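Side-chain contacts in putative alcohol dehydrogenase (Sinorhizobium meliloti, PDB 4J6F), which probably oxidises alcohols with a nicotinamide cofactor, as a member of the medium-chain dehydrogenase/reductase superfamily: residues T76-R81 and T366-K371; V134-S139 and M166-E171; E184-C189 and K376-P381. All blocks are in the same frame, centred on the assembly; numbering follows the deposited sequence.

Contact 1 (T76-R81 and T366-K371)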
ATOM      1  N   THR A  76      -9.351  14.914 -14.543  1.00 24.92           N
ATOM      2  CA  THR A  76      -9.711  13.817 -15.411  1.00 24.00           C
ATOM      3  C   THR A  76     -10.216  14.308 -16.775  1.00 26.11           C
ATOM      4  O   THR A  76     -10.021  13.620 -17.768  1.00 25.84           O
ATOM      5  CB  THR A  76     -10.700  12.873 -14.719  1.00 23.29           C
ATOM      6  OG1 THR A  76     -10.773  11.654 -15.448  1.00 23.32           O
ATOM      7  CG2 THR A  76     -12.085  13.493 -14.611  1.00 23.62           C
ATOM      8  N   ASP A  77     -10.828  15.502 -16.821  1.00 28.36           N
ATOM      9  CA  ASP A  77     -11.199  16.175 -18.088  1.00 29.84           C
ATOM     10  C   ASP A  77     -10.028  16.190 -19.051  1.00 28.44           C
ATOM     11  O   ASP A  77     -10.138  15.781 -20.213  1.00 28.86           O
ATOM     12  CB  ASP A  77     -11.540  17.650 -17.845  1.00 34.84           C
ATOM     13  CG  ASP A  77     -12.794  17.863 -17.005  1.00 41.03           C
ATOM     14  OD1 ASP A  77     -13.460  16.874 -16.604  1.00 41.88           O
ATOM     15  OD2 ASP A  77     -13.098  19.055 -16.751  1.00 42.20           O
ATOM     16  N   VAL A  78      -8.911  16.695 -18.527  1.00 26.95           N
ATOM     17  CA  VAL A  78      -7.694  16.962 -19.265  1.00 25.90           C
ATOM     18  C   VAL A  78      -7.021  15.648 -19.620  1.00 26.83           C
ATOM     19  O   VAL A  78      -6.746  15.382 -20.787  1.00 28.15           O
ATOM     20  CB  VAL A  78      -6.740  17.854 -18.432  1.00 24.45           C
ATOM     21  CG1 VAL A  78      -5.378  17.981 -19.086  1.00 25.29           C
ATOM     22  CG2 VAL A  78      -7.330  19.233 -18.245  1.00 23.48           C
ATOM     23  N   TRP A  79      -6.776  14.814 -18.619  1.00 26.40           N
ATOM     24  CA  TRP A  79      -6.100  13.546 -18.869  1.00 26.77           C
ATOM     25  C   TRP A  79      -6.842  12.614 -19.819  1.00 26.22           C
ATOM     26  O   TRP A  79      -6.205  11.954 -20.639  1.00 27.96           O
ATOM     27  CB  TRP A  79      -5.730  12.843 -17.566  1.00 26.95           C
ATOM     28  CG  TRP A  79      -4.636  13.565 -16.821  1.00 29.80           C
ATOM     29  CD1 TRP A  79      -3.544  14.241 -17.361  1.00 31.80           C
ATOM     30  CD2 TRP A  79      -4.506  13.675 -15.411  1.00 29.28           C
ATOM     31  NE1 TRP A  79      -2.763  14.769 -16.353  1.00 31.14           N
ATOM     32  CE2 TRP A  79      -3.329  14.430 -15.148  1.00 31.23           C
ATOM     33  CE3 TRP A  79      -5.265  13.213 -14.340  1.00 31.46           C
ATOM     34  CZ2 TRP A  79      -2.906  14.724 -13.853  1.00 34.60           C
ATOM     35  CZ3 TRP A  79      -4.843  13.508 -13.041  1.00 36.96           C
ATOM     36  CH2 TRP A  79      -3.672  14.253 -12.811  1.00 37.09           C
ATOM     37  N   VAL A  80      -8.170  12.574 -19.749  1.00 23.90           N
ATOM     38  CA  VAL A  80      -8.923  11.771 -20.708  1.00 23.77           C
ATOM     39  C   VAL A  80      -8.699  12.313 -22.121  1.00 26.83           C
ATOM     40  O   VAL A  80      -8.474  11.549 -23.047  1.00 28.11           O
ATOM     41  CB  VAL A  80     -10.422  11.701 -20.368  1.00 22.15           C
ATOM     42  CG1 VAL A  80     -11.236  11.188 -21.541  1.00 22.03           C
ATOM     43  CG2 VAL A  80     -10.647  10.816 -19.157  1.00 21.51           C
ATOM     44  N   ARG A  81      -8.731  13.633 -22.277  1.00 27.89           N
ATOM     45  CA  ARG A  81      -8.565  14.242 -23.589  1.00 29.05           C
ATOM     46  C   ARG A  81      -7.180  13.951 -24.128  1.00 32.44           C
ATOM     47  O   ARG A  81      -7.040  13.558 -25.278  1.00 36.33           O
ATOM     48  CB  ARG A  81      -8.797  15.741 -23.508  1.00 28.31           C
ATOM     49  CG  ARG A  81      -8.811  16.474 -24.840  1.00 27.79           C
ATOM     50  CD  ARG A  81      -8.633  17.963 -24.598  1.00 27.19           C
ATOM     51  NE  ARG A  81      -7.220  18.237 -24.364  1.00 28.30           N
ATOM     52  CZ  ARG A  81      -6.740  19.088 -23.463  1.00 28.70           C
ATOM     53  NH1 ARG A  81      -7.552  19.783 -22.685  1.00 27.38           N
ATOM     54  NH2 ARG A  81      -5.428  19.245 -23.343  1.00 31.40           N
ATOM     55  N   THR A 366      -7.503  26.323 -20.286  1.00 31.48           N
ATOM     56  CA  THR A 366      -6.163  26.896 -20.237  1.00 31.37           C
ATOM     57  C   THR A 366      -5.923  27.371 -18.809  1.00 32.95           C
ATOM     58  O   THR A 366      -4.930  26.990 -18.166  1.00 33.37           O
ATOM     59  CB  THR A 366      -5.969  28.027 -21.263  1.00 31.01           C
ATOM     60  OG1 THR A 366      -6.366  27.569 -22.558  1.00 32.30           O
ATOM     61  CG2 THR A 366      -4.539  28.400 -21.367  1.00 31.48           C
ATOM     62  N   ASP A 367      -6.864  28.155 -18.294  1.00 33.36           N
ATOM     63  CA  ASP A 367      -6.799  28.589 -16.911  1.00 32.91           C
ATOM     64  C   ASP A 367      -6.779  27.413 -15.961  1.00 31.35           C
ATOM     65  O   ASP A 367      -6.045  27.426 -14.977  1.00 31.74           O
ATOM     66  CB  ASP A 367      -7.955  29.518 -16.600  1.00 34.35           C
ATOM     67  CG  ASP A 367      -7.749  30.892 -17.182  1.00 38.64           C
ATOM     68  OD1 ASP A 367      -6.777  31.078 -17.957  1.00 38.77           O
ATOM     69  OD2 ASP A 367      -8.559  31.790 -16.869  1.00 41.59           O
ATOM     70  N   PHE A 368      -7.560  26.382 -16.266  1.00 30.50           N
ATOM     71  CA  PHE A 368      -7.589  25.192 -15.423  1.00 28.73           C
ATOM     72  C   PHE A 368      -6.230  24.515 -15.318  1.00 31.11           C
ATOM     73  O   PHE A 368      -5.832  24.089 -14.239  1.00 32.05           O
ATOM     74  CB  PHE A 368      -8.597  24.185 -15.925  1.00 26.18           C
ATOM     75  CG  PHE A 368      -8.665  22.957 -15.080  1.00 24.97           C
ATOM     76  CD1 PHE A 368      -9.330  22.978 -13.863  1.00 23.87           C
ATOM     77  CD2 PHE A 368      -8.043  21.783 -15.484  1.00 25.00           C
ATOM     78  CE1 PHE A 368      -9.389  21.852 -13.069  1.00 23.46           C
ATOM     79  CE2 PHE A 368      -8.092  20.648 -14.697  1.00 24.38           C
ATOM     80  CZ  PHE A 368      -8.767  20.687 -13.484  1.00 24.09           C
HETATM   81  N   MSE A 369      -5.525  24.419 -16.443  1.00 32.67           N
HETATM   82  CA  MSE A 369      -4.248  23.730 -16.489  1.00 32.60           C
HETATM   83  C   MSE A 369      -3.189  24.551 -15.814  1.00 34.27           C
HETATM   84  O   MSE A 369      -2.245  23.999 -15.266  1.00 35.92           O
HETATM   85  CB  MSE A 369      -3.864  23.443 -17.930  1.00 35.48           C
HETATM   86  CG  MSE A 369      -4.544  22.196 -18.502  1.00 38.98           C
HETATM   87 SE   MSE A 369      -4.376  22.153 -20.479  1.00 46.04          SE
HETATM   88  CE  MSE A 369      -3.237  20.569 -20.702  1.00 46.67           C
ATOM     89  N   ALA A 370      -3.318  25.873 -15.829  1.00 35.64           N
ATOM     90  CA  ALA A 370      -2.279  26.721 -15.225  1.00 35.63           C
ATOM     91  C   ALA A 370      -2.268  26.610 -13.700  1.00 37.80           C
ATOM     92  O   ALA A 370      -1.205  26.685 -13.083  1.00 41.60           O
ATOM     93  CB  ALA A 370      -2.400  28.176 -15.674  1.00 34.54           C
ATOM     94  N   LYS A 371      -3.448  26.423 -13.103  1.00 35.20           N
ATOM     95  CA  LYS A 371      -3.591  26.298 -11.647  1.00 32.66           C
ATOM     96  C   LYS A 371      -3.155  27.527 -10.848  1.00 34.53           C
ATOM     97  O   LYS A 371      -2.716  27.384  -9.699  1.00 35.30           O
ATOM     98  CB  LYS A 371      -2.833  25.080 -11.123  1.00 29.87           C
ATOM     99  CG  LYS A 371      -3.091  23.791 -11.872  1.00 28.45           C
ATOM    100  CD  LYS A 371      -4.346  23.113 -11.395  1.00 28.08           C
ATOM    101  CE  LYS A 371      -4.333  21.668 -11.842  1.00 29.18           C
ATOM    102  NZ  LYS A 371      -5.686  21.229 -12.287  1.00 29.62           N
TER
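The F368 ring meets V78 at its edge. V78 CG2 lies near the ring plane, 3.8 Å from F368 CD2, and CE2 is almost as close. One face of the ring carries the K371 amine, with NZ 3.3 Å above the plane and offset toward the rim. NZ also makes a weak bond to the F368 backbone oxygen and a hydrogen bond to N75 OD1. The second flat group is the R81 guanidinium. The methyl CE of M369, a selenomethionine, sits at its edge near the plane, 3.7 Å from R81 NH2.

F368 holds CG anti to the backbone N (chi1 -179°), which places the ring edge against V78. The M369 chain bends at chi3. Its CE therefore swings round to V78 CG1, 3.7 Å away, as well as to R81. V78 is thus split between two partners, one methyl to the ring and one to the selenoether methyl CE. The two helix segments run at 104° to each other, with axes 11.2 Å apart at closest approach.

R81 NE bonds to G43 O. The contact itself is mainly apolar, with V78, F368 and R81 buried and M369 exposed. Its chemistry implies that helices 75-82 and 361-370 are joined here by shape and burial, while R81 NE is held by G43 O and K371 NZ by N75 OD1.

Contact 2 (V134-S139 and M166-E171)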
ATOM      1  N   VAL A 134     -30.973  19.560  -8.789  1.00 32.40           N
ATOM      2  CA  VAL A 134     -30.176  18.387  -8.454  1.00 31.17           C
ATOM      3  C   VAL A 134     -28.669  18.537  -8.655  1.00 32.06           C
ATOM      4  O   VAL A 134     -28.194  19.198  -9.586  1.00 31.78           O
ATOM      5  CB  VAL A 134     -30.656  17.117  -9.184  1.00 29.58           C
ATOM      6  CG1 VAL A 134     -32.074  16.774  -8.758  1.00 30.47           C
ATOM      7  CG2 VAL A 134     -30.542  17.267 -10.696  1.00 28.48           C
HETATM    8  N   MSE A 135     -27.936  17.911  -7.744  1.00 33.52           N
HETATM    9  CA  MSE A 135     -26.519  17.684  -7.892  1.00 35.42           C
HETATM   10  C   MSE A 135     -26.365  16.280  -8.390  1.00 32.36           C
HETATM   11  O   MSE A 135     -26.849  15.342  -7.757  1.00 33.82           O
HETATM   12  CB  MSE A 135     -25.917  17.793  -6.511  1.00 42.69           C
HETATM   13  CG  MSE A 135     -24.400  17.824  -6.584  1.00 51.18           C
HETATM   14 SE   MSE A 135     -23.751  17.577  -4.749  1.00 57.96          SE
HETATM   15  CE  MSE A 135     -22.402  16.192  -5.112  1.00 59.52           C
ATOM     16  N   VAL A 136     -25.708  16.130  -9.538  1.00 28.78           N
ATOM     17  CA  VAL A 136     -25.461  14.826 -10.145  1.00 27.76           C
ATOM     18  C   VAL A 136     -24.340  14.063  -9.436  1.00 29.72           C
ATOM     19  O   VAL A 136     -23.255  14.609  -9.210  1.00 31.07           O
ATOM     20  CB  VAL A 136     -25.062  14.991 -11.619  1.00 27.02           C
ATOM     21  CG1 VAL A 136     -24.553  13.680 -12.197  1.00 26.89           C
ATOM     22  CG2 VAL A 136     -26.235  15.510 -12.427  1.00 28.02           C
ATOM     23  N   ASP A 137     -24.596  12.805  -9.091  1.00 30.53           N
ATOM     24  CA  ASP A 137     -23.519  11.902  -8.705  1.00 30.17           C
ATOM     25  C   ASP A 137     -22.958  11.330 -10.001  1.00 31.05           C
ATOM     26  O   ASP A 137     -23.631  10.573 -10.692  1.00 32.90           O
ATOM     27  CB  ASP A 137     -24.040  10.782  -7.807  1.00 30.38           C
ATOM     28  CG  ASP A 137     -23.004   9.692  -7.558  1.00 31.68           C
ATOM     29  OD1 ASP A 137     -21.861   9.787  -8.069  1.00 31.61           O
ATOM     30  OD2 ASP A 137     -23.340   8.730  -6.841  1.00 32.63           O
ATOM     31  N   PHE A 138     -21.728  11.692 -10.334  1.00 30.32           N
ATOM     32  CA  PHE A 138     -21.154  11.314 -11.622  1.00 30.79           C
ATOM     33  C   PHE A 138     -20.861   9.805 -11.769  1.00 31.24           C
ATOM     34  O   PHE A 138     -20.563   9.342 -12.874  1.00 32.60           O
ATOM     35  CB  PHE A 138     -19.914  12.188 -11.949  1.00 30.62           C
ATOM     36  CG  PHE A 138     -18.644  11.777 -11.235  1.00 31.88           C
ATOM     37  CD1 PHE A 138     -18.612  11.585  -9.848  1.00 31.67           C
ATOM     38  CD2 PHE A 138     -17.463  11.600 -11.950  1.00 33.74           C
ATOM     39  CE1 PHE A 138     -17.437  11.222  -9.199  1.00 30.47           C
ATOM     40  CE2 PHE A 138     -16.276  11.234 -11.303  1.00 33.95           C
ATOM     41  CZ  PHE A 138     -16.262  11.053  -9.922  1.00 31.05           C
ATOM     42  N   SER A 139     -20.960   9.045 -10.675  1.00 29.52           N
ATOM     43  CA  SER A 139     -20.527   7.637 -10.665  1.00 29.69           C
ATOM     44  C   SER A 139     -21.404   6.708 -11.472  1.00 31.63           C
ATOM     45  O   SER A 139     -22.627   6.784 -11.385  1.00 34.67           O
ATOM     46  CB  SER A 139     -20.484   7.098  -9.250  1.00 30.83           C
ATOM     47  OG  SER A 139     -19.695   7.923  -8.430  1.00 33.60           O
HETATM   48  N   MSE A 166     -28.584  17.165 -19.923  1.00 30.22           N
HETATM   49  CA  MSE A 166     -27.904  15.905 -19.659  1.00 32.10           C
HETATM   50  C   MSE A 166     -28.893  14.875 -19.209  1.00 33.93           C
HETATM   51  O   MSE A 166     -29.786  15.164 -18.393  1.00 35.33           O
HETATM   52  CB  MSE A 166     -26.847  16.139 -18.585  1.00 32.30           C
HETATM   53  CG  MSE A 166     -25.914  14.952 -18.400  1.00 35.28           C
HETATM   54 SE   MSE A 166     -24.857  15.287 -16.773  1.00 43.01          SE
HETATM   55  CE  MSE A 166     -24.373  13.421 -16.391  1.00 40.58           C
ATOM     56  N   ALA A 167     -28.747  13.667 -19.753  1.00 33.87           N
ATOM     57  CA  ALA A 167     -29.512  12.501 -19.302  1.00 34.78           C
ATOM     58  C   ALA A 167     -28.727  11.785 -18.210  1.00 33.76           C
ATOM     59  O   ALA A 167     -27.500  11.773 -18.250  1.00 36.54           O
ATOM     60  CB  ALA A 167     -29.765  11.562 -20.469  1.00 35.18           C
ATOM     61  N   LEU A 168     -29.420  11.202 -17.235  1.00 31.69           N
ATOM     62  CA  LEU A 168     -28.765  10.412 -16.180  1.00 30.19           C
ATOM     63  C   LEU A 168     -29.790   9.643 -15.377  1.00 32.69           C
ATOM     64  O   LEU A 168     -30.940  10.058 -15.313  1.00 37.21           O
ATOM     65  CB  LEU A 168     -27.965  11.304 -15.233  1.00 28.69           C
ATOM     66  CG  LEU A 168     -28.757  12.307 -14.410  1.00 28.83           C
ATOM     67  CD1 LEU A 168     -28.216  12.364 -12.993  1.00 29.52           C
ATOM     68  CD2 LEU A 168     -28.715  13.668 -15.070  1.00 28.37           C
ATOM     69  N   PRO A 169     -29.384   8.532 -14.736  1.00 32.08           N
ATOM     70  CA  PRO A 169     -30.340   7.754 -13.943  1.00 31.29           C
ATOM     71  C   PRO A 169     -30.921   8.578 -12.804  1.00 32.16           C
ATOM     72  O   PRO A 169     -30.190   9.341 -12.162  1.00 32.39           O
ATOM     73  CB  PRO A 169     -29.482   6.636 -13.346  1.00 30.42           C
ATOM     74  CG  PRO A 169     -28.235   6.601 -14.152  1.00 31.16           C
ATOM     75  CD  PRO A 169     -28.016   8.000 -14.620  1.00 32.24           C
ATOM     76  N   ALA A 170     -32.217   8.406 -12.549  1.00 32.38           N
ATOM     77  CA  ALA A 170     -32.895   9.079 -11.444  1.00 32.00           C
ATOM     78  C   ALA A 170     -32.152   9.010 -10.109  1.00 31.49           C
ATOM     79  O   ALA A 170     -31.971  10.045  -9.472  1.00 31.64           O
ATOM     80  CB  ALA A 170     -34.318   8.568 -11.295  1.00 33.27           C
ATOM     81  N   GLU A 171     -31.706   7.821  -9.693  1.00 32.35           N
ATOM     82  CA  GLU A 171     -30.948   7.671  -8.419  1.00 35.20           C
ATOM     83  C   GLU A 171     -29.759   8.621  -8.326  1.00 34.70           C
ATOM     84  O   GLU A 171     -29.326   8.965  -7.227  1.00 37.24           O
ATOM     85  CB  GLU A 171     -30.415   6.242  -8.166  1.00 38.39           C
ATOM     86  CG  GLU A 171     -31.234   5.091  -8.723  1.00 45.42           C
ATOM     87  CD  GLU A 171     -31.005   4.900 -10.212  1.00 52.78           C
ATOM     88  OE1 GLU A 171     -29.980   4.272 -10.581  1.00 53.45           O
ATOM     89  OE2 GLU A 171     -31.852   5.381 -11.011  1.00 56.13           O
TER
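Next to V136, which meets L168 across the contact, D137 OD1 is gripped by two donors of S139. The backbone N of S139 lies 2.9 Å from D137 OD1, and the N-H points at it with an angle of 165°. This donor comes from above the carboxylate plane, 50° out of it. The hydroxyl S139 OG donates to the same oxygen, also at 2.9 Å, and meets its syn lone pair. The N-H bond makes an Asx turn. Together the two bonds fix the rotation of the carboxylate where the strand 133-140 is broken. The other oxygen, OD2, bonds to Y141 OH and to a glycerol molecule, probably from the crystallisation liquor.

The contact between the segments is apolar. V136 and L168 reach toward each other tip to tip, with V136 CG2 3.8 Å from L168 CD1. The other valine methyl, CG1, is 4.0 Å from the same L168 CD1, so that leucine methyl faces both branches. L168 CG stands between its own backbone N and carbonyl carbon (chi1 64°), and this turns the branched end to V136. The selenomethionine M166 adds a lighter touch, its CE 4.2 Å from V136 CG1.

The three residues are buried. Their backbones stay well apart, with CA atoms of V136 and L168 8.2 Å from each other. I66 of strand 63-72 touches both V136 and L168, and A173 packs on L168. V136 pairs by backbone with T114, while strand 165-169 pairs with strand 63-72. Side chains thus meet across the mixed sheet, between strands that are not neighbours, consistent with the core of the GroES-like catalytic domain of medium-chain dehydrogenases.

Contact 3 (E184-C189 and K376-P381); sequences ELATFC and KLVVVP
T187 packs between K376 and V378, and this is the tightly packed part of the contact. T187 CG2 lies 4.1 Å from V378 CG2, where the two side chains cross at a slant. K376 CG is 4.2 Å from T187 CB, and the CA atoms of T187 and K376 are 6.0 Å apart. The other valine methyl, V378 CG1, reaches A186 CB at 4.2 Å. V378 CG1 is anti to the backbone N (chi1 -178°), and this spreads the two methyls over A186 and T187. All these residues are buried, and P350 and V115 close in on T187 and A186.

T187 OG1 takes no part across the contact. It donates to E184 O at 3.0 Å, close to the line of the carbonyl bond (164°), and sits over the centre of one face of the F188 ring. The bond ties T187 back to the end of helix 182-185. A type I beta turn from L185 to F188 leads on to helix 189-201. It packs on strand 376-380, which lies antiparallel to strand 63-72 and parallel to strand 352-357 in the mixed sheet.

The bond from K376 NZ to T187 O is weak, and the place of T187 O is uncertain. The firm partner of NZ is the D113 carboxylate, in a salt bridge. Replacing K376 by an alanine is likely to leave that carboxylate without its charged mate and a gap beside T187. The loose side is at the partly exposed E184, in helix 182-185, which does not touch the strand; its OE2 bonds to T181 N.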
ATOM      1  N   GLU A 184     -22.131  26.974  -6.702  1.00 34.55           N
ATOM      2  CA  GLU A 184     -21.440  26.574  -5.481  1.00 35.48           C
ATOM      3  C   GLU A 184     -21.510  25.069  -5.305  1.00 35.54           C
ATOM      4  O   GLU A 184     -20.524  24.414  -4.966  1.00 37.28           O
ATOM      5  CB  GLU A 184     -22.037  27.291  -4.265  1.00 39.31           C
ATOM      6  CG  GLU A 184     -21.782  28.798  -4.274  1.00 42.31           C
ATOM      7  CD  GLU A 184     -22.254  29.514  -3.018  1.00 43.03           C
ATOM      8  OE1 GLU A 184     -21.474  30.351  -2.511  1.00 45.63           O
ATOM      9  OE2 GLU A 184     -23.388  29.260  -2.542  1.00 40.78           O
ATOM     10  N   LEU A 185     -22.687  24.526  -5.570  1.00 34.20           N
ATOM     11  CA  LEU A 185     -22.937  23.103  -5.477  1.00 31.54           C
ATOM     12  C   LEU A 185     -22.134  22.295  -6.495  1.00 31.91           C
ATOM     13  O   LEU A 185     -21.851  21.121  -6.273  1.00 33.10           O
ATOM     14  CB  LEU A 185     -24.424  22.872  -5.694  1.00 31.28           C
ATOM     15  CG  LEU A 185     -25.102  21.727  -4.965  1.00 32.02           C
ATOM     16  CD1 LEU A 185     -24.733  21.725  -3.489  1.00 32.79           C
ATOM     17  CD2 LEU A 185     -26.599  21.883  -5.151  1.00 32.41           C
ATOM     18  N   ALA A 186     -21.769  22.916  -7.613  1.00 32.61           N
ATOM     19  CA  ALA A 186     -21.049  22.224  -8.687  1.00 33.08           C
ATOM     20  C   ALA A 186     -19.552  22.040  -8.413  1.00 36.20           C
ATOM     21  O   ALA A 186     -18.802  21.564  -9.269  1.00 38.35           O
ATOM     22  CB  ALA A 186     -21.254  22.953 -10.001  1.00 32.36           C
ATOM     23  N   THR A 187     -19.105  22.423  -7.225  1.00 35.26           N
ATOM     24  CA  THR A 187     -17.688  22.362  -6.931  1.00 32.22           C
ATOM     25  C   THR A 187     -17.324  21.014  -6.326  1.00 33.48           C
ATOM     26  O   THR A 187     -16.157  20.674  -6.251  1.00 34.65           O
ATOM     27  CB  THR A 187     -17.240  23.514  -5.994  1.00 31.25           C
ATOM     28  OG1 THR A 187     -17.784  23.331  -4.679  1.00 32.62           O
ATOM     29  CG2 THR A 187     -17.687  24.860  -6.528  1.00 30.48           C
ATOM     30  N   PHE A 188     -18.321  20.231  -5.923  1.00 34.95           N
ATOM     31  CA  PHE A 188     -18.069  19.132  -4.980  1.00 34.20           C
ATOM     32  C   PHE A 188     -17.789  17.730  -5.525  1.00 36.53           C
ATOM     33  O   PHE A 188     -16.806  17.106  -5.122  1.00 38.12           O
ATOM     34  CB  PHE A 188     -19.189  19.041  -3.955  1.00 30.78           C
ATOM     35  CG  PHE A 188     -19.263  20.210  -3.017  1.00 29.92           C
ATOM     36  CD1 PHE A 188     -18.307  20.394  -2.035  1.00 29.87           C
ATOM     37  CD2 PHE A 188     -20.323  21.096  -3.080  1.00 30.36           C
ATOM     38  CE1 PHE A 188     -18.397  21.453  -1.147  1.00 31.51           C
ATOM     39  CE2 PHE A 188     -20.421  22.157  -2.195  1.00 31.94           C
ATOM     40  CZ  PHE A 188     -19.458  22.337  -1.222  1.00 32.28           C
ATOM     41  N   CYS A 189     -18.593  17.209  -6.441  1.00 35.45           N
ATOM     42  CA  CYS A 189     -18.699  15.757  -6.609  1.00 35.33           C
ATOM     43  C   CYS A 189     -17.505  14.855  -7.003  1.00 33.42           C
ATOM     44  O   CYS A 189     -17.253  13.884  -6.317  1.00 33.08           O
ATOM     45  CB  CYS A 189     -19.832  15.472  -7.589  1.00 40.41           C
ATOM     46  SG  CYS A 189     -20.039  13.737  -7.985  1.00 50.25           S
ATOM     47  N   LYS A 376     -12.006  25.439  -7.167  1.00 44.48           N
ATOM     48  CA  LYS A 376     -12.466  24.870  -8.421  1.00 39.68           C
ATOM     49  C   LYS A 376     -13.036  25.870  -9.416  1.00 37.90           C
ATOM     50  O   LYS A 376     -13.622  26.869  -9.046  1.00 36.76           O
ATOM     51  CB  LYS A 376     -13.484  23.767  -8.139  1.00 37.33           C
ATOM     52  CG  LYS A 376     -13.184  22.996  -6.866  1.00 38.37           C
ATOM     53  CD  LYS A 376     -13.478  21.511  -6.974  1.00 39.00           C
ATOM     54  CE  LYS A 376     -13.141  20.940  -8.334  1.00 42.04           C
ATOM     55  NZ  LYS A 376     -14.375  20.643  -9.102  1.00 46.61           N
ATOM     56  N   LEU A 377     -12.849  25.569 -10.693  1.00 36.82           N
ATOM     57  CA  LEU A 377     -13.418  26.349 -11.784  1.00 34.29           C
ATOM     58  C   LEU A 377     -14.725  25.695 -12.231  1.00 31.99           C
ATOM     59  O   LEU A 377     -14.839  24.454 -12.281  1.00 30.12           O
ATOM     60  CB  LEU A 377     -12.423  26.504 -12.938  1.00 33.24           C
ATOM     61  CG  LEU A 377     -11.051  27.124 -12.604  1.00 34.90           C
ATOM     62  CD1 LEU A 377     -10.247  27.355 -13.873  1.00 35.41           C
ATOM     63  CD2 LEU A 377     -11.131  28.429 -11.817  1.00 35.60           C
ATOM     64  N   VAL A 378     -15.719  26.540 -12.504  1.00 30.58           N
ATOM     65  CA  VAL A 378     -17.068  26.092 -12.866  1.00 29.48           C
ATOM     66  C   VAL A 378     -17.465  26.593 -14.258  1.00 32.15           C
ATOM     67  O   VAL A 378     -17.290  27.782 -14.574  1.00 34.66           O
ATOM     68  CB  VAL A 378     -18.106  26.586 -11.844  1.00 26.35           C
ATOM     69  CG1 VAL A 378     -19.487  26.083 -12.206  1.00 24.39           C
ATOM     70  CG2 VAL A 378     -17.708  26.145 -10.446  1.00 25.52           C
ATOM     71  N   VAL A 379     -17.997  25.689 -15.082  1.00 30.96           N
ATOM     72  CA  VAL A 379     -18.451  26.042 -16.431  1.00 29.46           C
ATOM     73  C   VAL A 379     -19.974  26.160 -16.495  1.00 31.21           C
ATOM     74  O   VAL A 379     -20.687  25.230 -16.107  1.00 31.53           O
ATOM     75  CB  VAL A 379     -17.957  25.030 -17.466  1.00 26.42           C
ATOM     76  CG1 VAL A 379     -18.568  25.332 -18.818  1.00 27.09           C
ATOM     77  CG2 VAL A 379     -16.443  25.070 -17.547  1.00 25.11           C
ATOM     78  N   VAL A 380     -20.455  27.308 -16.976  1.00 32.07           N
ATOM     79  CA  VAL A 380     -21.889  27.594 -17.086  1.00 33.80           C
ATOM     80  C   VAL A 380     -22.335  27.698 -18.545  1.00 34.88           C
ATOM     81  O   VAL A 380     -21.664  28.343 -19.328  1.00 36.38           O
ATOM     82  CB  VAL A 380     -22.229  28.902 -16.354  1.00 35.29           C
ATOM     83  CG1 VAL A 380     -23.636  29.383 -16.703  1.00 36.18           C
ATOM     84  CG2 VAL A 380     -22.074  28.707 -14.854  1.00 34.55           C
ATOM     85  N   PRO A 381     -23.463  27.054 -18.917  1.00 36.93           N
ATOM     86  CA  PRO A 381     -23.939  27.169 -20.300  1.00 39.04           C
ATOM     87  C   PRO A 381     -24.336  28.585 -20.723  1.00 47.62           C
ATOM     88  O   PRO A 381     -24.990  29.296 -19.955  1.00 44.78           O
ATOM     89  CB  PRO A 381     -25.139  26.228 -20.337  1.00 35.91           C
ATOM     90  CG  PRO A 381     -24.789  25.186 -19.325  1.00 36.71           C
ATOM     91  CD  PRO A 381     -24.171  25.976 -18.202  1.00 36.98           C
TER

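How the contacts relate
Along the chain the segments come in the order 76-81, 134-139, 166-171, 184-189, 366-371 and 376-381. Contact 2 is nested inside the loop closed by contact 1, and contact 3 crosses contact 1. Contacts 1 and 3 have centres about 14 Å apart and touch where L377 CD1 packs on the backbone of helix 361-370. Contacts 2 and 3 have centres about 15 Å apart and share the mixed sheet, with C189 packed against F138 and M135. Contacts 1 and 2 have centres about 23 Å apart and do not touch. The six-stranded parallel sheet lies between 184-189 and 366-371 in sequence, so contacts 1 and 3 bring the C-terminal end back to the N-terminal part.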